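Local atomic coordinates of alpha-amylase (Eisenia fetida, PDB entry 6M4K), a protein that probably catalyses the endohydrolysis of alpha-1,4-glucosidic linkages in polysaccharides of glucose, as a calcium-binding member of glycosyl hydrolase family 13. Residues R32-L37 and L94-Y99; V70-N75 and N105-G110; R270-Q275 and F313-T318; A295-D300 and G338-M343; I402-S407 and R421-F426. All blocks are in the same frame, centred on the assembly; numbering follows the deposited sequence. Where two conformers were deposited one is given.

Contacts 1 to 4 all lie in the glycosyl hydrolase family 13 catalytic part of the chain, while contact 5 reaches into the C-terminal all-beta domain. Along the sequence, contacts 1 and 2 interleave, as do contacts 3 and 4; contact 5 comes last. Contacts 1 and 4 both reach the eight-stranded parallel barrel, about 18 Å apart between centres: one packs a helix near the start of strand 97-102, the other joins the last two strands. Contacts 3 and 4 touch, Leu317 O lying 3.3 Å from Asp300 CB. Contact 2, beside the calcium ion, and contact 5 are about 45 Å apart between centres, on opposite sides of the chain's centre, so the set spans the molecule.

Contact 1: R32-L37 and L94-Y99; sequences RECQWL and LGVYIY
Cys34 and Val96 form the dense part of this contact, where helix 27-39 lies against the lead-in to strand 97-102. Both branches of the valine are engaged: CG1 rests against the sulfur, 3.9 Å from Cys34 SG, and CG2 meets the helix backbone, 3.7 Å from Cys34 O. The split follows from chi1 of Val96 (178°), which sets CG1 anti to the backbone N and CG2 beside it. One turn along, Leu37 CB lies 4.2 Å from Val96 CG1. The sulfur is held there by its disulfide to Cys91 of helix 81-93, while Leu37 and Val96 also touch Val45 of a barrel strand. Towards solvent the packing thins to Leu94 and Gln35, whose side chains cross at about a right angle. Leu94 CD1 still reaches the helix backbone, 3.8 Å from Cys34 C, but CD2 meets only the amide end of the exposed Gln35, at 3.5 Å from OE1. That amide comes round because the chain bends at chi2 (63°). Gly95, with positive phi, closes helix 81-93 in a Schellman motif, and the whole is the helix-on-strand layering of a TIM barrel, here pinned by a disulfide between two outer helices.

Contact 2: V70-N75 and N105-G110; sequences VSYTMN and NHMTGG. With CA (calcium ion), chain B.
Val70 opens the contact by meeting Met107 and Thr108 together. Its carbonyl receives the end of the thioether, Met107 CE lying 3.4 Å from Val70 O, and its CG2 branch sits 3.9 Å from Thr108 CG2; Phe121 packs against both of these branched side chains. At Ser71 the chain turns: its OG accepts from Thr73 N at 3.1 Å (163° at the hydrogen), an ST turn, and is also hydrogen-bonded to Glu52. Within the turn, Tyr72 makes an oblique Met-aromatic contact, with Met107 SD 5.4 Å from the ring centroid and 47° off the normal. Met107 brings sulfur to Tyr72 and methyl to Val70 because its chain is bent at chi2 and chi3. The Tyr72 hydroxyl donates to a water 2.7 Å from OH, which donates in turn to His106 O, bridging the loops; Tyr133 is a further partner of the hydroxyl. At the start of the second loop, Asn105 binds calcium through OD1 at 2.4 Å and donates from ND2 to His106 ND1, two bonds that fix the amide's rotation. With backbone O of Arg161 and His204, the Asp170 carboxylate and waters, Asn105 forms the calcium site of this family 13 amylase.

Contact 3: R270-Q275 and F313-T318; sequences RKNNGQ and FGTILT
Arg270 threads its side chain into the loop 313-318 and has by far the greatest buried surface here. Extended from CG to NE, it delivers a flat guanidinium to a run of backbone carbonyls. NH2 donates to Ile316 O at 2.9 Å and a fairly straight 160°, close to the guanidinium plane although above the plane of the carbonyl. The second bond, from NE to Thr315 O, is weak, bent to 130°. Leu317 lies over one guanidinium face, its CD2 3.5 Å from Arg270 NE, the two side chains running antiparallel alongside each other; the opposite face is met by Thr315 N and, in one of the two conformers of Gly314, by its O. Arg270 stands at the end of helix 259-270, which Lys271 closes with a positive phi in a Schellman motif; the contact therefore ties the C-terminal end of a barrel helix to the loop leading into helix 322-334. Beyond that turn, Asn272 ND2 donates to Gly314 O of that same conformer at 2.9 Å (148°), the oxygen somewhat out of the amide plane. Asn267, back in the helix, is hydrogen-bonded both to Asn272 ND2 and to Thr315 OG1.

Contact 4: A295-D300 and G338-M343; sequences ALVFID and GHVRLM
Val297 lies between two backbone bonds to the neighbouring strand: its N donates to His339 O at 2.9 Å, and its O accepts from Arg341 N at the same distance. A third bond, His339 N to Ala295 O, is 3.0 Å long and almost straight at 177°. Past Val297 the chains diverge, and waters take over: one accepts from Ile299 N and lies 2.8 Å from Arg341 O, and another accepts from Arg341 NE and donates to Asp300 O. The next layer is the cation-pi contact of Arg341 with Phe298. NH2 stands over the ring centre, with CZ 4.4 Å from the centroid, but the guanidinium is inclined 46° to the ring. Phe298 offers its face because chi1 (50°) sets CG between the backbone N and C, laying the ring alongside the arginine. Leu296 CD1 sits over one guanidinium face, 3.9 Å from Arg341 CZ, while NH1 is held by Gln46. Leu296 CD2 also rests 3.8 Å from His339 ND1, a nitrogen hydrogen-bonded to the Tyr232 hydroxyl. On the other sheet face Val297 and Val340 meet through their CG2 methyls at 3.8 Å. Parallel register and the intervening helix 322-334 make this a beta-alpha-beta unit, the seventh and eighth strands of the TIM barrel.

Contact 5: I402-S407 and R421-F426; sequences IGNPVS and RGNRGF
Arg421 grips Asn404 O with two nitrogens side-on, NH2 at 2.9 Å and NE at 3.0 Å. The oxygen lies exactly in the guanidinium plane, but only the NH2 bond runs in the plane of the carbonyl; NE comes from above it. Bends at chi2 (-73°) and chi3 (-54°) curl the arginine across to this oxygen, while NH1 is hydrogen-bonded to Ala334 O, so the guanidinium spans two backbone sites. Backbone bonding is slighter: Gly422 N gives a weak bond to Pro405 O at 3.2 Å, and the same oxygen receives a CA-H...O contact from Arg421. By register Val406 and Arg421 form an antiparallel, non-hydrogen-bonded pair in the C-terminal sheet, where short strand 406-407 pairs with 416-421. Just beyond, Arg424 and Gly425 both face Arg421 in a classic beta bulge where the hairpin of strands 416-421 and 425-430 turns. In one conformer of Ser407, a water accepts from its OG and donates to Gly422 O. In van der Waals contact, Asn404 lays its CB 3.5 Å from Arg421 C, and its ND2, hydrogen-bonded to Ala401 O, sits 3.3 Å from CG of one Arg424 conformer. The aliphatic contact is Val406 CG2 with Arg421 CD at 4.1 Å.

Contact 1: R32-L37 and L94-Y99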
# COMPACT_ATOMS: atom_id res chain seq x y z
N ARG A 32 -3.22 16.37 -10.25
CA ARG A 32 -2.17 17.36 -10.00
C ARG A 32 -0.95 16.71 -9.34
O ARG A 32 0.19 17.03 -9.69
CB ARG A 32 -2.70 18.49 -9.12
CG ARG A 32 -3.88 19.23 -9.72
CD ARG A 32 -4.15 20.54 -8.99
NE ARG A 32 -5.52 20.99 -9.21
CZ ARG A 32 -6.53 20.69 -8.41
NH1 ARG A 32 -6.32 19.94 -7.33
NH2 ARG A 32 -7.75 21.14 -8.67
N GLU A 33 -1.18 15.79 -8.41
CA GLU A 33 -0.08 15.17 -7.69
C GLU A 33 0.84 14.38 -8.61
O GLU A 33 2.02 14.19 -8.28
CB GLU A 33 -0.63 14.27 -6.59
CG GLU A 33 0.40 13.87 -5.55
CD GLU A 33 0.82 15.02 -4.65
OE1 GLU A 33 0.30 16.16 -4.81
OE2 GLU A 33 1.66 14.79 -3.76
N CYS A 34 0.34 13.90 -9.75
CA CYS A 34 1.18 13.10 -10.63
C CYS A 34 2.42 13.86 -11.09
O CYS A 34 3.47 13.24 -11.29
CB CYS A 34 0.36 12.53 -11.80
SG CYS A 34 -0.58 11.09 -11.24
N GLN A 35 2.35 15.19 -11.22
CA GLN A 35 3.54 15.95 -11.57
C GLN A 35 4.59 15.86 -10.47
O GLN A 35 5.77 15.62 -10.73
CB GLN A 35 3.19 17.41 -11.85
CG GLN A 35 4.39 18.23 -12.33
CD GLN A 35 4.93 17.73 -13.66
OE1 GLN A 35 4.33 17.96 -14.71
NE2 GLN A 35 6.06 17.03 -13.62
N TRP A 36 4.16 16.08 -9.22
CA TRP A 36 5.07 15.96 -8.08
C TRP A 36 5.64 14.55 -7.99
O TRP A 36 6.85 14.37 -7.78
CB TRP A 36 4.33 16.34 -6.79
CG TRP A 36 5.26 16.50 -5.62
CD1 TRP A 36 5.80 17.67 -5.14
CD2 TRP A 36 5.81 15.45 -4.80
NE1 TRP A 36 6.63 17.41 -4.07
CE2 TRP A 36 6.65 16.06 -3.84
CE3 TRP A 36 5.65 14.06 -4.78
CZ2 TRP A 36 7.36 15.31 -2.88
CZ3 TRP A 36 6.34 13.32 -3.83
CH2 TRP A 36 7.19 13.95 -2.89
N LEU A 37 4.78 13.55 -8.15
CA LEU A 37 5.22 12.16 -8.08
C LEU A 37 6.24 11.84 -9.17
O LEU A 37 7.24 11.17 -8.91
CB LEU A 37 4.02 11.23 -8.18
CG LEU A 37 3.11 11.27 -6.96
CD1 LEU A 37 1.75 10.67 -7.29
CD2 LEU A 37 3.74 10.53 -5.79
N LEU A 94 2.43 11.51 -17.84
CA LEU A 94 3.60 11.83 -17.02
C LEU A 94 4.39 10.61 -16.59
O LEU A 94 5.40 10.76 -15.90
CB LEU A 94 3.16 12.59 -15.76
CG LEU A 94 2.74 14.03 -16.02
CD1 LEU A 94 1.95 14.56 -14.84
CD2 LEU A 94 3.98 14.87 -16.24
N GLY A 95 3.96 9.41 -16.97
CA GLY A 95 4.66 8.21 -16.57
C GLY A 95 4.44 7.81 -15.13
O GLY A 95 5.33 7.19 -14.52
N VAL A 96 3.28 8.14 -14.56
CA VAL A 96 2.89 7.75 -13.21
C VAL A 96 1.57 7.01 -13.36
O VAL A 96 0.57 7.61 -13.78
CB VAL A 96 2.76 8.96 -12.28
CG1 VAL A 96 2.30 8.51 -10.90
CG2 VAL A 96 4.09 9.69 -12.18
N TYR A 97 1.56 5.72 -13.06
CA TYR A 97 0.44 4.87 -13.44
C TYR A 97 -0.58 4.71 -12.31
O TYR A 97 -0.34 5.08 -11.16
CB TYR A 97 0.96 3.54 -13.99
CG TYR A 97 1.88 3.81 -15.17
CD1 TYR A 97 1.45 4.58 -16.24
CD2 TYR A 97 3.19 3.37 -15.16
CE1 TYR A 97 2.28 4.87 -17.30
CE2 TYR A 97 4.04 3.65 -16.24
CZ TYR A 97 3.57 4.40 -17.29
OH TYR A 97 4.42 4.69 -18.34
N ILE A 98 -1.74 4.15 -12.66
CA ILE A 98 -2.91 4.11 -11.79
C ILE A 98 -3.30 2.66 -11.54
O ILE A 98 -3.56 1.91 -12.48
CB ILE A 98 -4.09 4.88 -12.39
CG1 ILE A 98 -3.73 6.35 -12.63
CG2 ILE A 98 -5.34 4.76 -11.51
CD1 ILE A 98 -3.42 7.14 -11.35
N TYR A 99 -3.38 2.28 -10.26
CA TYR A 99 -3.87 0.97 -9.84
C TYR A 99 -5.17 1.17 -9.09
O TYR A 99 -5.22 1.91 -8.10
CB TYR A 99 -2.83 0.26 -8.97
CG TYR A 99 -1.47 0.32 -9.60
CD1 TYR A 99 -1.19 -0.40 -10.76
CD2 TYR A 99 -0.49 1.17 -9.11
CE1 TYR A 99 0.06 -0.31 -11.37
CE2 TYR A 99 0.75 1.27 -9.72
CZ TYR A 99 1.02 0.53 -10.85
OH TYR A 99 2.25 0.62 -11.45

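Contact 2: V70-N75 and N105-G110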
# COMPACT_ATOMS: atom_id res chain seq x y z
N VAL A 70 -22.14 -0.69 -5.09
CA VAL A 70 -23.53 -0.63 -5.49
C VAL A 70 -23.70 -0.92 -6.99
O VAL A 70 -24.67 -1.57 -7.39
CB VAL A 70 -24.15 0.73 -5.09
CG1 VAL A 70 -25.52 0.94 -5.74
CG2 VAL A 70 -24.25 0.81 -3.57
N SER A 71 -22.75 -0.48 -7.81
CA SER A 71 -22.72 -0.85 -9.22
C SER A 71 -21.29 -0.67 -9.72
O SER A 71 -20.38 -0.34 -8.95
CB SER A 71 -23.71 -0.03 -10.05
OG SER A 71 -23.14 1.21 -10.41
N TYR A 72 -21.09 -0.88 -11.02
CA TYR A 72 -19.79 -0.69 -11.64
C TYR A 72 -19.74 0.56 -12.52
O TYR A 72 -18.82 0.70 -13.34
CB TYR A 72 -19.33 -1.96 -12.36
CG TYR A 72 -19.35 -3.17 -11.45
CD1 TYR A 72 -18.39 -3.33 -10.45
CD2 TYR A 72 -20.33 -4.15 -11.58
CE1 TYR A 72 -18.42 -4.43 -9.60
CE2 TYR A 72 -20.36 -5.25 -10.74
CZ TYR A 72 -19.40 -5.40 -9.76
OH TYR A 72 -19.45 -6.50 -8.93
N THR A 73 -20.70 1.48 -12.37
CA THR A 73 -20.49 2.80 -12.93
C THR A 73 -19.36 3.50 -12.16
O THR A 73 -18.88 2.99 -11.15
CB THR A 73 -21.77 3.63 -12.91
OG1 THR A 73 -22.06 4.05 -11.57
CG2 THR A 73 -22.93 2.82 -13.47
N MET A 74 -18.93 4.65 -12.66
CA MET A 74 -17.66 5.23 -12.24
C MET A 74 -17.80 6.63 -11.66
O MET A 74 -16.94 7.49 -11.85
CB MET A 74 -16.66 5.18 -13.38
CG MET A 74 -16.15 3.76 -13.63
SD MET A 74 -15.11 3.17 -12.28
CE MET A 74 -13.69 4.22 -12.57
N ASN A 75 -18.87 6.87 -10.90
CA ASN A 75 -19.04 8.10 -10.14
C ASN A 75 -18.94 7.74 -8.66
O ASN A 75 -19.76 6.96 -8.16
CB ASN A 75 -20.41 8.70 -10.45
CG ASN A 75 -20.55 10.14 -10.01
OD1 ASN A 75 -19.57 10.83 -9.74
ND2 ASN A 75 -21.79 10.61 -9.95
N ASN A 105 -15.41 -9.06 -4.17
CA ASN A 105 -15.91 -10.16 -3.35
C ASN A 105 -17.38 -10.01 -2.98
O ASN A 105 -18.05 -11.02 -2.74
CB ASN A 105 -15.07 -10.26 -2.07
CG ASN A 105 -15.59 -11.29 -1.10
OD1 ASN A 105 -15.52 -12.50 -1.33
ND2 ASN A 105 -16.10 -10.82 0.02
N HIS A 106 -17.88 -8.78 -2.91
CA HIS A 106 -19.16 -8.53 -2.26
C HIS A 106 -19.75 -7.25 -2.81
O HIS A 106 -19.10 -6.50 -3.56
CB HIS A 106 -18.95 -8.43 -0.76
CG HIS A 106 -17.87 -7.47 -0.37
ND1 HIS A 106 -16.60 -7.88 -0.04
CD2 HIS A 106 -17.87 -6.12 -0.29
CE1 HIS A 106 -15.87 -6.81 0.25
NE2 HIS A 106 -16.62 -5.73 0.10
N MET A 107 -21.01 -7.02 -2.44
CA MET A 107 -21.68 -5.75 -2.70
C MET A 107 -21.82 -4.99 -1.39
O MET A 107 -20.82 -4.64 -0.75
CB MET A 107 -23.00 -5.98 -3.44
CG MET A 107 -22.83 -6.60 -4.82
SD MET A 107 -21.79 -5.65 -5.97
CE MET A 107 -22.92 -4.32 -6.43
N THR A 108 -23.05 -4.72 -0.94
CA THR A 108 -23.25 -4.02 0.32
C THR A 108 -23.56 -5.01 1.43
O THR A 108 -23.78 -6.20 1.19
CB THR A 108 -24.41 -3.02 0.23
OG1 THR A 108 -25.65 -3.73 0.05
CG2 THR A 108 -24.19 -2.05 -0.90
N GLY A 109 -23.62 -4.48 2.65
CA GLY A 109 -24.27 -5.18 3.74
C GLY A 109 -25.78 -5.07 3.63
O GLY A 109 -26.34 -4.74 2.58
N GLY A 110 -26.45 -5.36 4.74
CA GLY A 110 -27.90 -5.26 4.79
C GLY A 110 -28.38 -3.82 4.70
O GLY A 110 -27.62 -2.85 4.78
CA CA B . -16.57 -14.65 -0.95
O HOH W 1 -18.33 -6.19 -6.50
O HOH W 2 -17.45 -13.68 -3.07
O HOH W 3 -16.42 -14.61 1.61
O HOH W 4 -16.37 -16.38 -2.76

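Contact 3: R270-Q275 and F313-T318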
# COMPACT_ATOMS: atom_id res chain seq x y z
N ARG A 270 9.78 -1.24 17.06
CA ARG A 270 9.24 -0.95 18.38
C ARG A 270 9.98 -1.68 19.49
O ARG A 270 9.75 -1.36 20.67
CB ARG A 270 7.78 -1.39 18.45
CG ARG A 270 6.81 -0.52 17.65
CD ARG A 270 5.46 -1.16 17.63
NE ARG A 270 4.43 -0.33 17.03
CZ ARG A 270 3.72 0.58 17.70
NH1 ARG A 270 3.94 0.79 18.99
NH2 ARG A 270 2.79 1.29 17.06
N LYS A 271 10.82 -2.65 19.16
CA LYS A 271 11.50 -3.49 20.14
C LYS A 271 10.51 -4.27 21.00
O LYS A 271 10.77 -4.51 22.18
CB LYS A 271 12.47 -2.70 21.02
CG LYS A 271 13.48 -1.90 20.26
CD LYS A 271 14.23 -1.02 21.22
CE LYS A 271 14.63 0.24 20.52
NZ LYS A 271 15.25 1.25 21.43
N ASN A 272 9.38 -4.63 20.42
CA ASN A 272 8.37 -5.40 21.15
C ASN A 272 8.95 -6.75 21.55
O ASN A 272 9.64 -7.41 20.77
CB ASN A 272 7.13 -5.62 20.28
CG ASN A 272 6.23 -4.39 20.23
OD1 ASN A 272 6.34 -3.49 21.06
ND2 ASN A 272 5.31 -4.38 19.28
N ASN A 273 8.67 -7.15 22.79
CA ASN A 273 9.02 -8.48 23.30
C ASN A 273 10.49 -8.82 23.03
O ASN A 273 10.82 -9.92 22.58
CB ASN A 273 8.08 -9.55 22.76
CG ASN A 273 8.14 -10.83 23.57
OD1 ASN A 273 8.70 -10.85 24.67
ND2 ASN A 273 7.56 -11.89 23.04
N GLY A 274 11.37 -7.86 23.29
CA GLY A 274 12.79 -8.13 23.16
C GLY A 274 13.32 -8.24 21.74
O GLY A 274 14.40 -8.80 21.54
N GLN A 275 12.60 -7.72 20.75
CA GLN A 275 13.13 -7.73 19.40
C GLN A 275 14.35 -6.82 19.28
O GLN A 275 14.54 -5.88 20.06
CB GLN A 275 12.05 -7.29 18.41
CG GLN A 275 11.29 -8.43 17.77
CD GLN A 275 12.16 -9.27 16.84
OE1 GLN A 275 13.36 -9.02 16.69
NE2 GLN A 275 11.56 -10.27 16.22
N PHE A 313 -3.40 -2.06 18.00
CA PHE A 313 -2.60 -0.85 17.88
C PHE A 313 -1.17 -0.99 18.40
O PHE A 313 -0.44 0.00 18.48
CB PHE A 313 -3.30 0.33 18.56
CG PHE A 313 -4.39 0.95 17.74
CD1 PHE A 313 -4.08 1.77 16.67
CD2 PHE A 313 -5.72 0.72 18.04
CE1 PHE A 313 -5.08 2.34 15.90
CE2 PHE A 313 -6.73 1.30 17.28
CZ PHE A 313 -6.40 2.11 16.21
N GLY A 314 -0.74 -2.20 18.74
CA GLY A 314 0.51 -2.39 19.44
C GLY A 314 1.73 -2.80 18.63
O GLY A 314 2.81 -2.95 19.20
N THR A 315 1.59 -2.95 17.32
CA THR A 315 2.62 -3.52 16.44
C THR A 315 2.81 -2.67 15.19
O THR A 315 3.93 -2.22 14.90
CB THR A 315 2.28 -4.97 16.04
OG1 THR A 315 2.42 -5.82 17.19
CG2 THR A 315 3.23 -5.46 14.95
N ILE A 316 1.73 -2.43 14.44
CA ILE A 316 1.85 -1.65 13.21
C ILE A 316 2.32 -0.24 13.51
O ILE A 316 1.88 0.40 14.48
CB ILE A 316 0.50 -1.66 12.47
CG1 ILE A 316 0.09 -3.09 12.07
CG2 ILE A 316 0.55 -0.76 11.23
CD1 ILE A 316 1.13 -3.82 11.21
N LEU A 317 3.23 0.27 12.68
CA LEU A 317 3.68 1.65 12.78
C LEU A 317 2.96 2.52 11.76
O LEU A 317 2.71 2.09 10.62
CB LEU A 317 5.19 1.74 12.58
CG LEU A 317 6.01 1.15 13.73
CD1 LEU A 317 7.47 0.97 13.34
CD2 LEU A 317 5.87 2.07 14.97
N THR A 318 2.61 3.73 12.17
CA THR A 318 1.82 4.65 11.37
C THR A 318 2.35 6.06 11.60
O THR A 318 3.25 6.28 12.41
CB THR A 318 0.35 4.62 11.78
OG1 THR A 318 0.20 5.30 13.04
CG2 THR A 318 -0.16 3.21 11.92

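Contact 4: A295-D300 and G338-M343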
# COMPACT_ATOMS: atom_id res chain seq x y z
N ALA A 295 5.67 -10.48 -3.69
CA ALA A 295 5.16 -9.70 -2.58
C ALA A 295 4.97 -8.24 -2.94
O ALA A 295 5.80 -7.63 -3.62
CB ALA A 295 6.10 -9.78 -1.37
N LEU A 296 3.87 -7.69 -2.43
CA LEU A 296 3.64 -6.26 -2.32
C LEU A 296 3.79 -5.94 -0.84
O LEU A 296 3.10 -6.55 -0.00
CB LEU A 296 2.22 -5.97 -2.82
CG LEU A 296 1.70 -4.54 -3.04
CD1 LEU A 296 1.46 -3.79 -1.73
CD2 LEU A 296 2.55 -3.72 -4.02
N VAL A 297 4.71 -5.03 -0.51
CA VAL A 297 5.10 -4.79 0.88
C VAL A 297 4.82 -3.34 1.24
O VAL A 297 4.75 -2.45 0.39
CB VAL A 297 6.57 -5.18 1.17
CG1 VAL A 297 6.82 -6.64 0.78
CG2 VAL A 297 7.55 -4.28 0.44
N PHE A 298 4.67 -3.10 2.55
CA PHE A 298 4.23 -1.81 3.07
C PHE A 298 4.31 -1.85 4.58
O PHE A 298 4.15 -2.91 5.20
CB PHE A 298 2.78 -1.49 2.62
CG PHE A 298 1.81 -2.62 2.90
CD1 PHE A 298 1.72 -3.68 2.01
CD2 PHE A 298 1.04 -2.65 4.05
CE1 PHE A 298 0.87 -4.76 2.27
CE2 PHE A 298 0.17 -3.72 4.30
CZ PHE A 298 0.10 -4.77 3.40
N ILE A 299 4.55 -0.68 5.19
CA ILE A 299 4.60 -0.60 6.65
C ILE A 299 3.19 -0.64 7.24
O ILE A 299 2.94 -1.36 8.22
CB ILE A 299 5.39 0.64 7.09
CG1 ILE A 299 6.83 0.56 6.56
CG2 ILE A 299 5.37 0.79 8.62
CD1 ILE A 299 7.58 -0.73 6.91
N ASP A 300 2.27 0.13 6.66
CA ASP A 300 0.88 0.14 7.11
C ASP A 300 -0.02 0.32 5.90
O ASP A 300 0.43 0.72 4.82
CB ASP A 300 0.60 1.21 8.21
CG ASP A 300 0.72 2.65 7.71
OD1 ASP A 300 1.49 2.93 6.77
OD2 ASP A 300 0.05 3.53 8.31
N GLY A 338 10.45 -7.14 -2.17
CA GLY A 338 9.08 -6.81 -2.47
C GLY A 338 8.92 -5.54 -3.27
O GLY A 338 9.82 -4.72 -3.41
N HIS A 339 7.71 -5.38 -3.81
CA HIS A 339 7.31 -4.14 -4.45
C HIS A 339 6.77 -3.21 -3.37
O HIS A 339 5.75 -3.53 -2.73
CB HIS A 339 6.23 -4.41 -5.49
CG HIS A 339 5.91 -3.22 -6.34
ND1 HIS A 339 4.75 -3.10 -7.06
CD2 HIS A 339 6.63 -2.10 -6.58
CE1 HIS A 339 4.76 -1.95 -7.72
NE2 HIS A 339 5.90 -1.33 -7.45
N VAL A 340 7.42 -2.07 -3.17
CA VAL A 340 7.14 -1.20 -2.02
C VAL A 340 6.00 -0.23 -2.34
O VAL A 340 6.05 0.50 -3.34
CB VAL A 340 8.38 -0.41 -1.60
CG1 VAL A 340 8.03 0.57 -0.48
CG2 VAL A 340 9.49 -1.37 -1.16
N ARG A 341 5.00 -0.20 -1.46
CA ARG A 341 3.93 0.78 -1.49
C ARG A 341 4.00 1.61 -0.20
O ARG A 341 4.11 1.05 0.90
CB ARG A 341 2.57 0.07 -1.57
CG ARG A 341 1.38 1.03 -1.61
CD ARG A 341 0.05 0.29 -1.54
NE ARG A 341 -0.13 -0.38 -0.25
CZ ARG A 341 -1.01 -1.35 -0.01
NH1 ARG A 341 -1.82 -1.78 -0.96
NH2 ARG A 341 -1.08 -1.90 1.21
N LEU A 342 3.96 2.93 -0.34
CA LEU A 342 3.87 3.83 0.80
C LEU A 342 2.42 4.28 1.00
O LEU A 342 1.77 4.71 0.04
CB LEU A 342 4.72 5.08 0.59
CG LEU A 342 6.20 4.90 0.23
CD1 LEU A 342 6.93 6.24 0.31
CD2 LEU A 342 6.87 3.89 1.14
N MET A 343 1.95 4.18 2.23
CA MET A 343 0.66 4.76 2.58
C MET A 343 0.74 6.29 2.55
O MET A 343 1.77 6.88 2.88
CB MET A 343 0.30 4.30 3.99
CG MET A 343 -1.03 4.82 4.52
SD MET A 343 -2.37 4.23 3.49
CE MET A 343 -3.73 5.16 4.21
O HOH W 5 5.56 1.32 3.27
O HOH W 6 3.01 2.41 4.50
O HOH W 7 0.11 1.07 2.09

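Contact 5: I402-S407 and R421-F426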
# COMPACT_ATOMS: atom_id res chain seq x y z
N ILE A 402 18.96 0.50 -7.00
CA ILE A 402 18.24 -0.60 -7.64
C ILE A 402 19.21 -1.59 -8.30
O ILE A 402 20.17 -1.20 -8.97
CB ILE A 402 17.19 -0.05 -8.63
CG1 ILE A 402 16.12 -1.09 -8.93
CG2 ILE A 402 17.84 0.44 -9.90
CD1 ILE A 402 14.78 -0.79 -8.26
N GLY A 403 18.96 -2.87 -8.08
CA GLY A 403 19.75 -3.92 -8.70
C GLY A 403 21.04 -4.28 -8.00
O GLY A 403 21.73 -5.20 -8.44
N ASN A 404 21.38 -3.61 -6.94
CA ASN A 404 22.58 -3.95 -6.21
C ASN A 404 22.23 -4.84 -5.02
O ASN A 404 21.17 -4.70 -4.41
CB ASN A 404 23.26 -2.68 -5.69
CG ASN A 404 23.91 -1.89 -6.80
OD1 ASN A 404 25.10 -2.04 -7.07
ND2 ASN A 404 23.13 -1.03 -7.44
N PRO A 405 23.10 -5.78 -4.67
CA PRO A 405 22.84 -6.62 -3.50
C PRO A 405 22.97 -5.81 -2.23
O PRO A 405 23.49 -4.70 -2.21
CB PRO A 405 23.94 -7.68 -3.58
CG PRO A 405 25.07 -6.97 -4.24
CD PRO A 405 24.42 -6.06 -5.26
N VAL A 406 22.46 -6.39 -1.14
CA VAL A 406 22.83 -5.92 0.19
C VAL A 406 24.27 -6.30 0.46
O VAL A 406 24.67 -7.47 0.31
CB VAL A 406 21.89 -6.51 1.25
CG1 VAL A 406 22.37 -6.15 2.64
CG2 VAL A 406 20.48 -5.99 1.04
N SER A 407 25.08 -5.32 0.85
CA SER A 407 26.49 -5.57 1.06
C SER A 407 26.96 -4.84 2.30
O SER A 407 26.29 -3.95 2.82
CB SER A 407 27.33 -5.18 -0.16
OG SER A 407 27.08 -3.84 -0.53
N ARG A 421 24.26 -0.94 -0.54
CA ARG A 421 23.69 -1.56 -1.74
C ARG A 421 24.76 -1.41 -2.81
O ARG A 421 24.88 -0.35 -3.44
CB ARG A 421 22.38 -0.89 -2.13
CG ARG A 421 21.29 -0.98 -1.06
CD ARG A 421 20.72 -2.39 -0.95
NE ARG A 421 20.26 -2.88 -2.25
CZ ARG A 421 19.11 -2.52 -2.83
NH1 ARG A 421 18.27 -1.67 -2.24
NH2 ARG A 421 18.81 -3.02 -4.02
N GLY A 422 25.57 -2.46 -2.98
CA GLY A 422 26.69 -2.37 -3.90
C GLY A 422 27.58 -1.19 -3.60
O GLY A 422 27.91 -0.89 -2.44
N ASN A 423 27.96 -0.47 -4.66
CA ASN A 423 28.73 0.76 -4.53
C ASN A 423 27.87 2.00 -4.73
O ASN A 423 28.39 3.07 -5.08
CB ASN A 423 29.92 0.76 -5.49
CG ASN A 423 29.49 0.83 -6.94
OD1 ASN A 423 28.32 0.62 -7.27
ND2 ASN A 423 30.44 1.12 -7.82
N ARG A 424 26.56 1.90 -4.49
CA ARG A 424 25.61 2.97 -4.79
C ARG A 424 25.11 3.71 -3.56
O ARG A 424 24.90 4.92 -3.62
CB ARG A 424 24.42 2.40 -5.55
CG ARG A 424 24.79 1.81 -6.89
CD ARG A 424 25.17 2.89 -7.86
NE ARG A 424 23.99 3.57 -8.37
CZ ARG A 424 24.01 4.54 -9.28
NH1 ARG A 424 25.16 4.95 -9.79
NH2 ARG A 424 22.87 5.09 -9.69
N GLY A 425 24.86 3.01 -2.46
CA GLY A 425 24.32 3.68 -1.29
C GLY A 425 24.65 2.94 -0.02
O GLY A 425 25.00 1.76 -0.04
N PHE A 426 24.52 3.64 1.10
CA PHE A 426 24.83 3.06 2.40
C PHE A 426 23.96 3.75 3.44
O PHE A 426 23.75 4.96 3.38
CB PHE A 426 26.32 3.22 2.73
CG PHE A 426 26.77 2.42 3.93
CD1 PHE A 426 27.14 1.10 3.79
CD2 PHE A 426 26.79 2.99 5.19
CE1 PHE A 426 27.54 0.35 4.90
CE2 PHE A 426 27.19 2.24 6.29
CZ PHE A 426 27.56 0.93 6.14
O HOH W 8 16.92 -3.75 -6.26
O HOH W 9 28.12 -1.21 0.30